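Local coordinates for protein alpha-L-rhamnosidase (PDB 3W5M) that hydrolyses terminal non-reducing alpha-L-rhamnose residues from citrus flavonoid glycosides and gum arabic, and binds L-rhamnose through a separate calcium-dependent carbohydrate-binding module, at residues V498-L503 and F570-V575; T492-G497 and D534-T539. All coordinates share one frame; numbering follows the deposited sequence.

In the fold
Interactions 1 and 2 lie about 8 Å apart, centre to centre, in the concanavalin-like domain, and meet at one sheet. Interaction 1 pairs two neighbouring strands in it; interaction 2 is the surface contact where the chain leaves strand 480-493, on the other side of 498-503. The joint is a probable backbone hydrogen bond from T492 N to V500 O (2.9 Å). Over the face carrying V500, Y572 and E574 lies 534-539, not part of this sheet, and its I537 CG1 packs 3.6 Å from E574 OE2. The buried pair approaches the catalytic site: the F570 side chain is about 11 Å from that of R634, which binds rhamnose. Interaction 2 lies away from the rhamnose and calcium sites.

Interaction 1 of 2, residues V498-L503 and F570-V575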
loop_
_atom_site.group_PDB
_atom_site.type_symbol
_atom_site.label_atom_id
_atom_site.label_comp_id
_atom_site.label_asym_id
_atom_site.label_seq_id
_atom_site.Cartn_x
_atom_site.Cartn_y
_atom_site.Cartn_z
ATOM N N VAL A 498 6.005 -31.014 4.917
ATOM C CA VAL A 498 5.334 -29.716 4.740
ATOM C C VAL A 498 5.361 -28.975 6.062
ATOM O O VAL A 498 4.591 -29.291 6.976
ATOM C CB VAL A 498 3.889 -29.885 4.218
ATOM C CG1 VAL A 498 3.164 -28.540 4.152
ATOM C CG2 VAL A 498 3.893 -30.567 2.855
ATOM N N PHE A 499 6.265 -28.003 6.172
ATOM C CA PHE A 499 6.506 -27.308 7.426
ATOM C C PHE A 499 5.780 -25.973 7.424
ATOM O O PHE A 499 5.668 -25.326 6.373
ATOM C CB PHE A 499 8.004 -27.095 7.649
ATOM C CG PHE A 499 8.788 -28.384 7.721
ATOM C CD1 PHE A 499 9.198 -29.031 6.551
ATOM C CD2 PHE A 499 9.083 -28.967 8.954
ATOM C CE1 PHE A 499 9.904 -30.227 6.608
ATOM C CE2 PHE A 499 9.794 -30.162 9.022
ATOM C CZ PHE A 499 10.201 -30.795 7.847
ATOM N N VAL A 500 5.263 -25.589 8.586
ATOM C CA VAL A 500 4.551 -24.319 8.735
ATOM C C VAL A 500 5.246 -23.533 9.835
ATOM O O VAL A 500 5.415 -24.032 10.955
ATOM C CB VAL A 500 3.043 -24.519 9.025
ATOM C CG1 VAL A 500 2.376 -23.169 9.265
ATOM C CG2 VAL A 500 2.350 -25.254 7.887
ATOM N N LEU A 501 5.706 -22.322 9.510
ATOM C CA LEU A 501 6.416 -21.504 10.476
ATOM C C LEU A 501 5.541 -20.308 10.817
ATOM O O LEU A 501 5.003 -19.647 9.916
ATOM C CB LEU A 501 7.799 -21.068 9.961
ATOM C CG LEU A 501 8.922 -22.122 9.866
ATOM C CD1 LEU A 501 8.712 -23.054 8.688
ATOM C CD2 LEU A 501 10.314 -21.505 9.834
ATOM N N ASP A 502 5.376 -20.076 12.114
ATOM C CA ASP A 502 4.504 -19.033 12.645
ATOM C C ASP A 502 5.344 -17.851 13.066
ATOM O O ASP A 502 6.235 -17.979 13.902
ATOM C CB ASP A 502 3.744 -19.562 13.849
ATOM C CG ASP A 502 2.750 -18.561 14.423
ATOM O OD1 ASP A 502 2.618 -17.422 13.929
ATOM O OD2 ASP A 502 2.050 -18.948 15.381
ATOM N N LEU A 503 5.065 -16.697 12.455
ATOM C CA LEU A 503 5.772 -15.470 12.768
ATOM C C LEU A 503 5.090 -14.713 13.930
ATOM O O LEU A 503 5.644 -13.749 14.447
ATOM C CB LEU A 503 5.872 -14.578 11.510
ATOM C CG LEU A 503 6.688 -15.065 10.306
ATOM C CD1 LEU A 503 7.000 -13.907 9.382
ATOM C CD2 LEU A 503 7.986 -15.730 10.728
ATOM N N PHE A 570 0.747 -11.981 5.486
ATOM C CA PHE A 570 0.819 -13.337 6.071
ATOM C C PHE A 570 1.291 -13.303 7.493
ATOM O O PHE A 570 2.033 -12.384 7.900
ATOM C CB PHE A 570 1.814 -14.214 5.278
ATOM C CG PHE A 570 3.224 -13.708 5.308
ATOM C CD1 PHE A 570 3.613 -12.625 4.505
ATOM C CD2 PHE A 570 4.185 -14.337 6.084
ATOM C CE1 PHE A 570 4.931 -12.181 4.525
ATOM C CE2 PHE A 570 5.495 -13.893 6.106
ATOM C CZ PHE A 570 5.868 -12.809 5.340
ATOM N N ARG A 571 0.874 -14.335 8.226
ATOM C CA ARG A 571 1.425 -14.672 9.537
ATOM C C ARG A 571 2.182 -16.007 9.468
ATOM O O ARG A 571 3.111 -16.263 10.251
ATOM C CB ARG A 571 0.290 -14.783 10.556
ATOM C CG ARG A 571 0.776 -15.351 11.895
ATOM C CD ARG A 571 -0.251 -15.221 13.017
ATOM N NE ARG A 571 0.152 -16.039 14.156
ATOM C CZ ARG A 571 -0.475 -16.069 15.332
ATOM N NH1 ARG A 571 -1.561 -15.329 15.530
ATOM N NH2 ARG A 571 -0.030 -16.866 16.303
ATOM N N TYR A 572 1.783 -16.857 8.539
ATOM C CA TYR A 572 2.357 -18.214 8.452
ATOM C C TYR A 572 3.046 -18.418 7.116
ATOM O O TYR A 572 2.556 -17.951 6.078
ATOM C CB TYR A 572 1.258 -19.253 8.624
ATOM C CG TYR A 572 0.421 -19.048 9.876
ATOM C CD1 TYR A 572 0.822 -19.581 11.093
ATOM C CD2 TYR A 572 -0.785 -18.324 9.832
ATOM C CE1 TYR A 572 0.071 -19.387 12.241
ATOM C CE2 TYR A 572 -1.541 -18.123 10.972
ATOM C CZ TYR A 572 -1.109 -18.666 12.168
ATOM O OH TYR A 572 -1.857 -18.484 13.304
ATOM N N VAL A 573 4.174 -19.132 7.156
ATOM C CA VAL A 573 4.915 -19.522 5.953
ATOM C C VAL A 573 4.981 -21.051 5.886
ATOM O O VAL A 573 5.484 -21.689 6.819
ATOM C CB VAL A 573 6.329 -18.931 5.953
ATOM C CG1 VAL A 573 7.044 -19.251 4.633
ATOM C CG2 VAL A 573 6.257 -17.427 6.174
ATOM N N GLU A 574 4.473 -21.609 4.791
ATOM C CA GLU A 574 4.584 -23.036 4.478
ATOM C C GLU A 574 5.804 -23.300 3.600
ATOM O O GLU A 574 5.957 -22.708 2.535
ATOM C CB GLU A 574 3.356 -23.498 3.739
ATOM C CG GLU A 574 3.384 -24.968 3.342
ATOM C CD GLU A 574 2.443 -25.263 2.178
ATOM O OE1 GLU A 574 2.816 -25.056 0.979
ATOM O OE2 GLU A 574 1.327 -25.734 2.453
ATOM N N VAL A 575 6.648 -24.205 4.050
ATOM C CA VAL A 575 7.952 -24.458 3.428
ATOM C C VAL A 575 7.885 -25.904 2.931
ATOM O O VAL A 575 7.653 -26.816 3.737
ATOM C CB VAL A 575 9.081 -24.296 4.470
ATOM C CG1 VAL A 575 10.453 -24.539 3.857
ATOM C CG2 VAL A 575 9.034 -22.907 5.095
#
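D502 OD1 is gripped by R571 NE at 2.8 Å and, from beyond the two segments, by G504 N. R571 NH2 meets the syn lone pair of D502 OD2 at 3.1 Å, which makes a side-on salt bridge with carboxylate and guanidinium planes 30° apart. D502 CG, anti to the backbone N (chi1 -177°), runs alongside the Y572 ring, 3.6 Å from Y572 CE1. R571 CG lies over the centre of that ring, the extended chain beyond it carries NE to the carboxylate, and the Y572 hydroxyl stands over the guanidinium's rim. An alanine in place of R571 would probably leave the buried D502 carboxylate without its opposite charge and uncover one face of the tyrosine. The backbones run antiparallel: F499 with V575 and L501 with V573 form hydrogen-bonded pairs, V575 N to F499 O and L501 N to V573 O both at 2.8 Å. Branched and apolar residues suit the face opposite the salt bridge, where L501 CD1 meets V575 CG2 diagonally at 3.6 Å. E574, on the salt-bridge face, pairs with R526. R571 and Y572 both face A528, a classic beta bulge where strand 572-576 pairs antiparallel with strand 522-528, in the concanavalin-like domain's mixed sheet.

Interaction 2 of 2, residues T492-G497 and D534-T539; sequences TEPKPG and DGTIYT
P494 brings CG and CB against the backbone of G535: CG lies 3.4 Å from G535 O, and CB 3.8 Å from G535 C. Beside it K495 crosses T536, with CG and CE at 3.9 Å and 4.0 Å from the methyl CG2. The lysine chain bends at chi2 (-75°), and its aliphatic part does the touching while NZ stays 4.3 Å from D534 OD2, beyond salt-bridge range. A water gives a proton to G535 O at 2.9 Å; it also lies close to T492 OG1, at a distance too short to be trusted as a bond.

Behind this first shell each segment is shaped by its own bonds. D534 OD1 accepts from T536 N (2.9 Å) in an Asx turn, and again from T536 OG1, which chi1 of 59° sets between the backbone N and the carbonyl carbon; N532 holds that hydroxyl too. Glycine suits position 535, because a CB would jam against the preceding carbonyl oxygen. On the other side E493 OE2 takes G497 N at 2.8 Å, closing the bend that carries P494 and K495. Further in, P494 rests on V500, and I537 packs on the same residue.

Between the two segments, then, the chemistry is van der Waals touch, one water and a distant charge pair, so the fit probably depends more on the two internally bonded bends than on direct bonds between them.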
loop_
_atom_site.group_PDB
_atom_site.type_symbol
_atom_site.label_atom_id
_atom_site.label_comp_id
_atom_site.label_asym_id
_atom_site.label_seq_id
_atom_site.Cartn_x
_atom_site.Cartn_y
_atom_site.Cartn_z
ATOM N N THR A 492 6.046 -26.083 12.835
ATOM C CA THR A 492 5.257 -27.300 12.924
ATOM C C THR A 492 5.432 -28.089 11.626
ATOM O O THR A 492 5.902 -27.554 10.624
ATOM C CB THR A 492 3.752 -27.038 13.185
ATOM O OG1 THR A 492 3.170 -26.339 12.080
ATOM C CG2 THR A 492 3.543 -26.237 14.436
ATOM N N GLU A 493 5.075 -29.367 11.659
ATOM C CA GLU A 493 5.061 -30.203 10.468
ATOM C C GLU A 493 3.719 -30.913 10.413
ATOM O O GLU A 493 3.615 -32.065 10.867
ATOM C CB GLU A 493 6.226 -31.213 10.502
ATOM C CG GLU A 493 6.330 -32.060 9.236
ATOM C CD GLU A 493 7.471 -33.094 9.253
ATOM O OE1 GLU A 493 8.221 -33.197 10.259
ATOM O OE2 GLU A 493 7.619 -33.810 8.234
ATOM N N PRO A 494 2.667 -30.226 9.905
ATOM C CA PRO A 494 1.314 -30.811 9.879
ATOM C C PRO A 494 1.056 -31.910 8.845
ATOM O O PRO A 494 0.033 -32.593 8.935
ATOM C CB PRO A 494 0.400 -29.603 9.609
ATOM C CG PRO A 494 1.279 -28.596 8.967
ATOM C CD PRO A 494 2.660 -28.799 9.519
ATOM N N LYS A 495 1.943 -32.044 7.861
ATOM C CA LYS A 495 1.943 -33.153 6.899
ATOM C C LYS A 495 3.419 -33.451 6.633
ATOM O O LYS A 495 4.247 -32.536 6.735
ATOM C CB LYS A 495 1.240 -32.783 5.590
ATOM C CG LYS A 495 -0.208 -32.298 5.688
ATOM C CD LYS A 495 -1.203 -33.419 5.957
ATOM C CE LYS A 495 -2.624 -32.874 6.001
ATOM N NZ LYS A 495 -3.638 -33.947 6.235
ATOM N N PRO A 496 3.769 -34.725 6.306
ATOM C CA PRO A 496 5.201 -35.038 6.167
ATOM C C PRO A 496 5.896 -34.132 5.132
ATOM O O PRO A 496 5.405 -33.983 4.016
ATOM C CB PRO A 496 5.217 -36.515 5.726
ATOM C CG PRO A 496 3.823 -36.810 5.259
ATOM C CD PRO A 496 2.919 -35.906 6.050
ATOM N N GLY A 497 6.999 -33.507 5.542
ATOM C CA GLY A 497 7.798 -32.631 4.658
ATOM C C GLY A 497 7.145 -31.304 4.297
ATOM O O GLY A 497 7.662 -30.556 3.457
ATOM N N ASP A 534 -6.517 -28.315 11.073
ATOM C CA ASP A 534 -5.433 -29.328 11.097
ATOM C C ASP A 534 -4.006 -28.751 11.187
ATOM O O ASP A 534 -3.028 -29.499 11.327
ATOM C CB ASP A 534 -5.568 -30.346 9.944
ATOM C CG ASP A 534 -5.345 -29.731 8.558
ATOM O OD1 ASP A 534 -4.782 -28.618 8.458
ATOM O OD2 ASP A 534 -5.716 -30.388 7.558
ATOM N N GLY A 535 -3.882 -27.426 11.112
ATOM C CA GLY A 535 -2.573 -26.795 11.247
ATOM C C GLY A 535 -1.877 -26.543 9.917
ATOM O O GLY A 535 -0.757 -26.020 9.899
ATOM N N THR A 536 -2.532 -26.903 8.811
ATOM C CA THR A 536 -2.037 -26.566 7.455
ATOM C C THR A 536 -2.480 -25.134 7.112
ATOM O O THR A 536 -3.478 -24.649 7.670
ATOM C CB THR A 536 -2.574 -27.511 6.358
ATOM O OG1 THR A 536 -3.998 -27.465 6.338
ATOM C CG2 THR A 536 -2.097 -28.966 6.563
ATOM N N ILE A 537 -1.761 -24.478 6.193
ATOM C CA ILE A 537 -2.132 -23.113 5.791
ATOM C C ILE A 537 -3.403 -23.045 4.956
ATOM O O ILE A 537 -3.715 -23.950 4.162
ATOM C CB ILE A 537 -0.987 -22.351 5.082
ATOM C CG1 ILE A 537 -0.612 -23.018 3.745
ATOM C CG2 ILE A 537 0.196 -22.210 6.031
ATOM C CD1 ILE A 537 0.163 -22.118 2.783
ATOM N N TYR A 538 -4.176 -21.986 5.197
ATOM C CA TYR A 538 -5.390 -21.722 4.463
ATOM C C TYR A 538 -5.114 -20.558 3.532
ATOM O O TYR A 538 -4.708 -19.489 4.002
ATOM C CB TYR A 538 -6.515 -21.327 5.439
ATOM C CG TYR A 538 -7.806 -20.906 4.759
ATOM C CD1 TYR A 538 -8.692 -21.851 4.243
ATOM C CD2 TYR A 538 -8.147 -19.561 4.634
ATOM C CE1 TYR A 538 -9.885 -21.470 3.621
ATOM C CE2 TYR A 538 -9.340 -19.172 4.027
ATOM C CZ TYR A 538 -10.209 -20.129 3.522
ATOM O OH TYR A 538 -11.403 -19.739 2.928
ATOM N N THR A 539 -5.352 -20.757 2.237
ATOM C CA THR A 539 -5.025 -19.735 1.229
ATOM C C THR A 539 -6.200 -19.412 0.306
ATOM O O THR A 539 -6.072 -18.570 -0.566
ATOM C CB THR A 539 -3.821 -20.140 0.331
ATOM O OG1 THR A 539 -4.069 -21.420 -0.247
ATOM C CG2 THR A 539 -2.518 -20.174 1.101
HETATM O O HOH W 1 0.962 -25.376 12.093
#